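PDB 5KBP: glycosyl hydrolase, family 38 from Enterococcus faecalis, which probably hydrolyses alpha-mannosidic linkages as a family 38 alpha-mannosidase and can bind calcium. Local coordinates for residues Val9-His14 against Tyr256-Ser261; His226-Asn231 against Ser261-Tyr266. All coordinates share one frame; numbering follows the deposited sequence.

Contact 1: Val9-His14 against Tyr256-Ser261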
loop_
_atom_site.group_PDB
_atom_site.type_symbol
_atom_site.label_atom_id
_atom_site.label_comp_id
_atom_site.label_asym_id
_atom_site.label_seq_id
_atom_site.Cartn_x
_atom_site.Cartn_y
_atom_site.Cartn_z
ATOM N N VAL A 9 18.896 -15.442 -39.254
ATOM C CA VAL A 9 18.870 -14.392 -38.244
ATOM C C VAL A 9 17.481 -14.389 -37.622
ATOM O O VAL A 9 16.503 -13.999 -38.272
ATOM C CB VAL A 9 19.218 -13.022 -38.839
ATOM C CG1 VAL A 9 19.283 -11.977 -37.751
ATOM C CG2 VAL A 9 20.538 -13.092 -39.597
ATOM N N TYR A 10 17.388 -14.825 -36.368
ATOM C CA TYR A 10 16.117 -14.939 -35.660
ATOM C C TYR A 10 15.898 -13.674 -34.837
ATOM O O TYR A 10 16.626 -13.416 -33.872
ATOM C CB TYR A 10 16.099 -16.183 -34.775
ATOM C CG TYR A 10 16.230 -17.479 -35.544
ATOM C CD1 TYR A 10 17.474 -17.952 -35.939
ATOM C CD2 TYR A 10 15.109 -18.231 -35.877
ATOM C CE1 TYR A 10 17.600 -19.132 -36.643
ATOM C CE2 TYR A 10 15.227 -19.414 -36.581
ATOM C CZ TYR A 10 16.475 -19.860 -36.960
ATOM O OH TYR A 10 16.601 -21.037 -37.661
ATOM N N ILE A 11 14.890 -12.894 -35.213
ATOM C CA ILE A 11 14.581 -11.626 -34.563
ATOM C C ILE A 11 13.382 -11.850 -33.648
ATOM O O ILE A 11 12.266 -12.102 -34.116
ATOM C CB ILE A 11 14.308 -10.525 -35.594
ATOM C CG1 ILE A 11 15.532 -10.348 -36.494
ATOM C CG2 ILE A 11 13.951 -9.221 -34.899
ATOM C CD1 ILE A 11 15.244 -9.645 -37.794
ATOM N N VAL A 12 13.610 -11.757 -32.341
ATOM C CA VAL A 12 12.580 -11.982 -31.334
ATOM C C VAL A 12 12.224 -10.636 -30.721
ATOM O O VAL A 12 13.023 -10.048 -29.981
ATOM C CB VAL A 12 13.040 -12.977 -30.260
ATOM C CG1 VAL A 12 11.995 -13.094 -29.157
ATOM C CG2 VAL A 12 13.321 -14.338 -30.883
ATOM N N SER A 13 11.026 -10.142 -31.028
ATOM C CA SER A 13 10.541 -8.909 -30.429
ATOM C C SER A 13 10.093 -9.162 -28.994
ATOM O O SER A 13 9.483 -10.191 -28.691
ATOM C CB SER A 13 9.389 -8.331 -31.250
ATOM O OG SER A 13 9.825 -7.967 -32.547
ATOM N N HIS A 14 10.402 -8.216 -28.114
ATOM C CA HIS A 14 10.118 -8.367 -26.693
ATOM C C HIS A 14 10.169 -6.992 -26.042
ATOM O O HIS A 14 10.377 -5.973 -26.706
ATOM C CB HIS A 14 11.119 -9.312 -26.026
ATOM C CG HIS A 14 12.442 -8.673 -25.741
ATOM N ND1 HIS A 14 12.753 -8.117 -24.519
ATOM C CD2 HIS A 14 13.526 -8.478 -26.529
ATOM C CE1 HIS A 14 13.976 -7.619 -24.561
ATOM N NE2 HIS A 14 14.468 -7.827 -25.770
ATOM N N TYR A 256 22.226 -13.683 -45.729
ATOM C CA TYR A 256 21.513 -13.922 -44.485
ATOM C C TYR A 256 20.020 -14.016 -44.755
ATOM O O TYR A 256 19.500 -13.404 -45.691
ATOM C CB TYR A 256 21.787 -12.811 -43.461
ATOM C CG TYR A 256 23.240 -12.695 -43.053
ATOM C CD1 TYR A 256 24.137 -11.948 -43.806
ATOM C CD2 TYR A 256 23.712 -13.331 -41.913
ATOM C CE1 TYR A 256 25.465 -11.841 -43.436
ATOM C CE2 TYR A 256 25.036 -13.228 -41.535
ATOM C CZ TYR A 256 25.908 -12.483 -42.299
ATOM O OH TYR A 256 27.229 -12.378 -41.925
ATOM N N GLU A 257 19.334 -14.797 -43.921
ATOM C CA GLU A 257 17.882 -14.935 -43.972
ATOM C C GLU A 257 17.315 -14.425 -42.656
ATOM O O GLU A 257 17.500 -15.055 -41.608
ATOM C CB GLU A 257 17.469 -16.384 -44.226
ATOM C CG GLU A 257 15.965 -16.599 -44.230
ATOM C CD GLU A 257 15.579 -18.044 -44.472
ATOM O OE1 GLU A 257 16.385 -18.782 -45.076
ATOM O OE2 GLU A 257 14.471 -18.442 -44.055
ATOM N N PHE A 258 16.627 -13.287 -42.707
ATOM C CA PHE A 258 16.072 -12.660 -41.517
ATOM C C PHE A 258 14.640 -13.132 -41.305
ATOM O O PHE A 258 13.799 -13.009 -42.203
ATOM C CB PHE A 258 16.123 -11.137 -41.640
ATOM C CG PHE A 258 17.517 -10.589 -41.730
ATOM C CD1 PHE A 258 18.186 -10.552 -42.943
ATOM C CD2 PHE A 258 18.163 -10.115 -40.599
ATOM C CE1 PHE A 258 19.472 -10.053 -43.027
ATOM C CE2 PHE A 258 19.449 -9.615 -40.676
ATOM C CZ PHE A 258 20.104 -9.584 -41.892
ATOM N N ILE A 259 14.368 -13.667 -40.117
ATOM C CA ILE A 259 13.081 -14.270 -39.794
ATOM C C ILE A 259 12.572 -13.655 -38.499
ATOM O O ILE A 259 13.258 -13.714 -37.470
ATOM C CB ILE A 259 13.183 -15.798 -39.648
ATOM C CG1 ILE A 259 13.876 -16.416 -40.864
ATOM C CG2 ILE A 259 11.803 -16.406 -39.451
ATOM C CD1 ILE A 259 14.131 -17.901 -40.729
ATOM N N HIS A 260 11.379 -13.069 -38.544
ATOM C CA HIS A 260 10.683 -12.723 -37.313
ATOM C C HIS A 260 10.251 -14.015 -36.633
ATOM O O HIS A 260 9.442 -14.771 -37.183
ATOM C CB HIS A 260 9.479 -11.828 -37.602
ATOM C CG HIS A 260 9.074 -10.972 -36.441
ATOM N ND1 HIS A 260 7.759 -10.669 -36.160
ATOM C CD2 HIS A 260 9.815 -10.349 -35.494
ATOM C CE1 HIS A 260 7.707 -9.901 -35.085
ATOM N NE2 HIS A 260 8.940 -9.692 -34.663
ATOM N N SER A 261 10.809 -14.289 -35.456
ATOM C CA SER A 261 10.632 -15.603 -34.850
ATOM C C SER A 261 10.301 -15.519 -33.365
ATOM O O SER A 261 9.730 -14.528 -32.898
ATOM C CB SER A 261 11.891 -16.448 -35.062
ATOM O OG SER A 261 11.652 -17.814 -34.770
HETATM O O HOH W 1 9.133 -12.112 -31.845
#

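Contact 2: His226-Asn231 against Ser261-Tyr266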
loop_
_atom_site.group_PDB
_atom_site.type_symbol
_atom_site.label_atom_id
_atom_site.label_comp_id
_atom_site.label_asym_id
_atom_site.label_seq_id
_atom_site.Cartn_x
_atom_site.Cartn_y
_atom_site.Cartn_z
ATOM N N HIS A 226 22.702 -20.217 -36.653
ATOM C CA HIS A 226 21.451 -19.622 -36.203
ATOM C C HIS A 226 21.763 -18.510 -35.209
ATOM O O HIS A 226 22.352 -18.762 -34.151
ATOM C CB HIS A 226 20.547 -20.684 -35.577
ATOM C CG HIS A 226 20.268 -21.841 -36.487
ATOM N ND1 HIS A 226 19.296 -21.805 -37.463
ATOM C CD2 HIS A 226 20.843 -23.065 -36.574
ATOM C CE1 HIS A 226 19.281 -22.956 -38.109
ATOM N NE2 HIS A 226 20.209 -23.738 -37.590
ATOM N N LEU A 227 21.368 -17.288 -35.552
ATOM C CA LEU A 227 21.733 -16.093 -34.808
ATOM C C LEU A 227 20.499 -15.492 -34.148
ATOM O O LEU A 227 19.412 -15.484 -34.734
ATOM C CB LEU A 227 22.387 -15.068 -35.738
ATOM C CG LEU A 227 23.419 -15.655 -36.705
ATOM C CD1 LEU A 227 23.681 -14.706 -37.862
ATOM C CD2 LEU A 227 24.708 -15.979 -35.974
ATOM N N LEU A 228 20.674 -14.982 -32.931
ATOM C CA LEU A 228 19.580 -14.448 -32.129
ATOM C C LEU A 228 19.725 -12.936 -32.011
ATOM O O LEU A 228 20.734 -12.444 -31.492
ATOM C CB LEU A 228 19.555 -15.093 -30.742
ATOM C CG LEU A 228 18.416 -14.669 -29.811
ATOM C CD1 LEU A 228 17.072 -15.153 -30.331
ATOM C CD2 LEU A 228 18.655 -15.173 -28.396
ATOM N N MET A 229 18.722 -12.207 -32.495
ATOM C CA MET A 229 18.642 -10.758 -32.349
ATOM C C MET A 229 17.461 -10.436 -31.442
ATOM O O MET A 229 16.311 -10.722 -31.792
ATOM C CB MET A 229 18.482 -10.069 -33.704
ATOM C CG MET A 229 19.614 -10.325 -34.684
ATOM S SD MET A 229 21.210 -9.718 -34.114
ATOM C CE MET A 229 20.847 -7.982 -33.873
ATOM N N MET A 230 17.745 -9.849 -30.284
ATOM C CA MET A 230 16.714 -9.516 -29.307
ATOM C C MET A 230 16.186 -8.117 -29.604
ATOM O O MET A 230 16.859 -7.117 -29.334
ATOM C CB MET A 230 17.268 -9.620 -27.889
ATOM C CG MET A 230 17.672 -11.034 -27.501
ATOM S SD MET A 230 16.284 -12.187 -27.565
ATOM C CE MET A 230 15.201 -11.461 -26.337
ATOM N N ASN A 231 14.973 -8.050 -30.153
ATOM C CA ASN A 231 14.380 -6.794 -30.613
ATOM C C ASN A 231 13.589 -6.167 -29.465
ATOM O O ASN A 231 12.361 -6.257 -29.381
ATOM C CB ASN A 231 13.520 -7.044 -31.847
ATOM C CG ASN A 231 12.748 -5.819 -32.285
ATOM O OD1 ASN A 231 11.520 -5.842 -32.353
ATOM N ND2 ASN A 231 13.461 -4.739 -32.581
ATOM N N SER A 261 10.809 -14.289 -35.456
ATOM C CA SER A 261 10.632 -15.603 -34.850
ATOM C C SER A 261 10.301 -15.519 -33.365
ATOM O O SER A 261 9.730 -14.528 -32.898
ATOM C CB SER A 261 11.891 -16.448 -35.062
ATOM O OG SER A 261 11.652 -17.814 -34.770
ATOM N N ASN A 262 10.658 -16.562 -32.624
ATOM C CA ASN A 262 10.332 -16.668 -31.209
ATOM C C ASN A 262 11.279 -17.677 -30.576
ATOM O O ASN A 262 11.984 -18.414 -31.269
ATOM C CB ASN A 262 8.869 -17.074 -31.003
ATOM C CG ASN A 262 8.485 -18.294 -31.817
ATOM O OD1 ASN A 262 8.784 -19.425 -31.435
ATOM N ND2 ASN A 262 7.816 -18.070 -32.942
ATOM N N PHE A 263 11.280 -17.705 -29.242
ATOM C CA PHE A 263 12.228 -18.551 -28.525
ATOM C C PHE A 263 11.965 -20.035 -28.753
ATOM O O PHE A 263 12.911 -20.831 -28.758
ATOM C CB PHE A 263 12.195 -18.230 -27.033
ATOM C CG PHE A 263 13.042 -17.056 -26.653
ATOM C CD1 PHE A 263 14.418 -17.111 -26.801
ATOM C CD2 PHE A 263 12.471 -15.901 -26.146
ATOM C CE1 PHE A 263 15.209 -16.036 -26.454
ATOM C CE2 PHE A 263 13.256 -14.822 -25.796
ATOM C CZ PHE A 263 14.627 -14.890 -25.950
ATOM N N ASP A 264 10.705 -20.429 -28.945
ATOM C CA ASP A 264 10.400 -21.836 -29.190
ATOM C C ASP A 264 11.022 -22.316 -30.496
ATOM O O ASP A 264 11.628 -23.392 -30.550
ATOM C CB ASP A 264 8.888 -22.050 -29.203
ATOM C CG ASP A 264 8.261 -21.844 -27.843
ATOM O OD1 ASP A 264 8.851 -22.306 -26.843
ATOM O OD2 ASP A 264 7.184 -21.218 -27.772
ATOM N N ASP A 265 10.880 -21.526 -31.563
ATOM C CA ASP A 265 11.438 -21.916 -32.854
ATOM C C ASP A 265 12.960 -21.829 -32.857
ATOM O O ASP A 265 13.632 -22.690 -33.438
ATOM C CB ASP A 265 10.853 -21.046 -33.966
ATOM C CG ASP A 265 9.396 -21.356 -34.242
ATOM O OD1 ASP A 265 8.934 -22.444 -33.837
ATOM O OD2 ASP A 265 8.714 -20.517 -34.867
ATOM N N TYR A 266 13.524 -20.800 -32.222
ATOM C CA TYR A 266 14.978 -20.658 -32.195
ATOM C C TYR A 266 15.629 -21.800 -31.425
ATOM O O TYR A 266 16.610 -22.395 -31.888
ATOM C CB TYR A 266 15.370 -19.311 -31.587
ATOM C CG TYR A 266 16.869 -19.119 -31.477
ATOM C CD1 TYR A 266 17.643 -18.894 -32.607
ATOM C CD2 TYR A 266 17.509 -19.166 -30.245
ATOM C CE1 TYR A 266 19.014 -18.720 -32.517
ATOM C CE2 TYR A 266 18.881 -18.992 -30.144
ATOM C CZ TYR A 266 19.627 -18.769 -31.284
ATOM O OH TYR A 266 20.990 -18.595 -31.193
HETATM O O HOH W 2 23.220 -15.973 -31.585
#

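Contact 1: Val9-His14 against Tyr256-Ser261
V9 and I11 pair with the strand holding F258 and H260 in parallel register, an example of how a parallel sheet joins distant parts of a chain. Four backbone bonds alternate direction: V9 N to E257 O, I259 N to V9 O, I11 N to I259 O (2.9 Å, almost straight at 178°) and S261 N to I11 O.

The apolar contacts gather on the face of V9, I11 and F258. V9 and F258 lie side by side, with V9 CG2 over one ring face, 4.1 Å from the F258 centroid and offset toward the rim, a CH-pi contact. I11 CD1 meets the edge of that ring, and V9 CG2 also reaches Y256 CD2 at 3.9 Å. Y256, whose hydroxyl bonds to E219, belongs to a calcium site of this protein, though no calcium is bound to this chain here.

Polar side chains finish the C-terminal end. H260 CG stands anti to its backbone N (chi1 -155°), and NE2 donates to S13 OG at 2.9 Å with the oxygen in the imidazole plane. S13 OG is also bonded to N231. A water accepts from S13 N and donates to S261 O (2.7 Å), joining the strands where direct pairing stops.

Helix 204-219 packs on V9, I11 and Y256, helix 242-252 on I11, F258 and H260, and strand 226-231 flanks strand 7-13.

Contact 2: His226-Asn231 against Ser261-Tyr266
Y266, L228 and F263 meet where the first turn of helix 263-270 packs against strand 226-231 of the parallel sheet, a compact case of helix-on-sheet packing in the N-terminal domain of the family 38 enzyme. Y266 has the largest share of the buried surface. Its CB points toward the strand and its CG stands anti to the backbone N (chi1 178°). L228 packs over one face of this ring: CB lies 3.7 Å from Y266 CZ, and CD1 sits 4.1 Å from the centroid, 13° off the ring normal, a CH-pi contact. The carbonyl of H226 lies at the ring's edge, near its plane, while H226 CB comes to 3.9 Å of Y266 CE1 from out of the plane, on the side away from L228. Y266 OH lies 3.3 Å from H226 O, a long approach, and a water that accepts from L228 N stands near the same hydroxyl.

The two branches of L228 divide the work, for while CD1 sits over one tyrosine face, CD2 reaches F263 CE1 at 4.0 Å. These two side chains cross at about a right angle. M230 joins F263 from farther along the strand. Bent at chi2 and chi3, its chain brings both sulfur and methyl to the ring: CE lies 3.5 Å from F263 CZ, and SD 4.7 Å from the F263 centroid, 60° off the normal, an oblique Met-aromatic contact. L188 of strand 184-189 touches L228, F263 and Y266, so a second sheet meets this cluster.

The helix that carries both aromatic rings is capped at its start by N262. There N262 OD1 accepts from D265 N at 3.0 Å, with the donor above the side-chain amide plane, and N262 ND2, bonded also to N50, returns a weak bond to D265 OD2.

From the N terminus, strand 7-13 comes first and becomes the middle strand of a three-stranded parallel sheet. More than two hundred residues later the chain returns as strand 226-231 on one flank, then passes through helix 242-252 to strand 256-260 on the other. Contact 1 closes this long loop; contact 2 closes a much shorter one, back onto 226-231. The two cross along the chain, since their segments alternate, and S261 belongs to both, at the junction of strand 256-260 and helix 263-270. Backbone pairing of Y10 with L227 connects the contacts directly, and the Y10 and Y266 rings meet edge-to-face, tying the sheet to that helix.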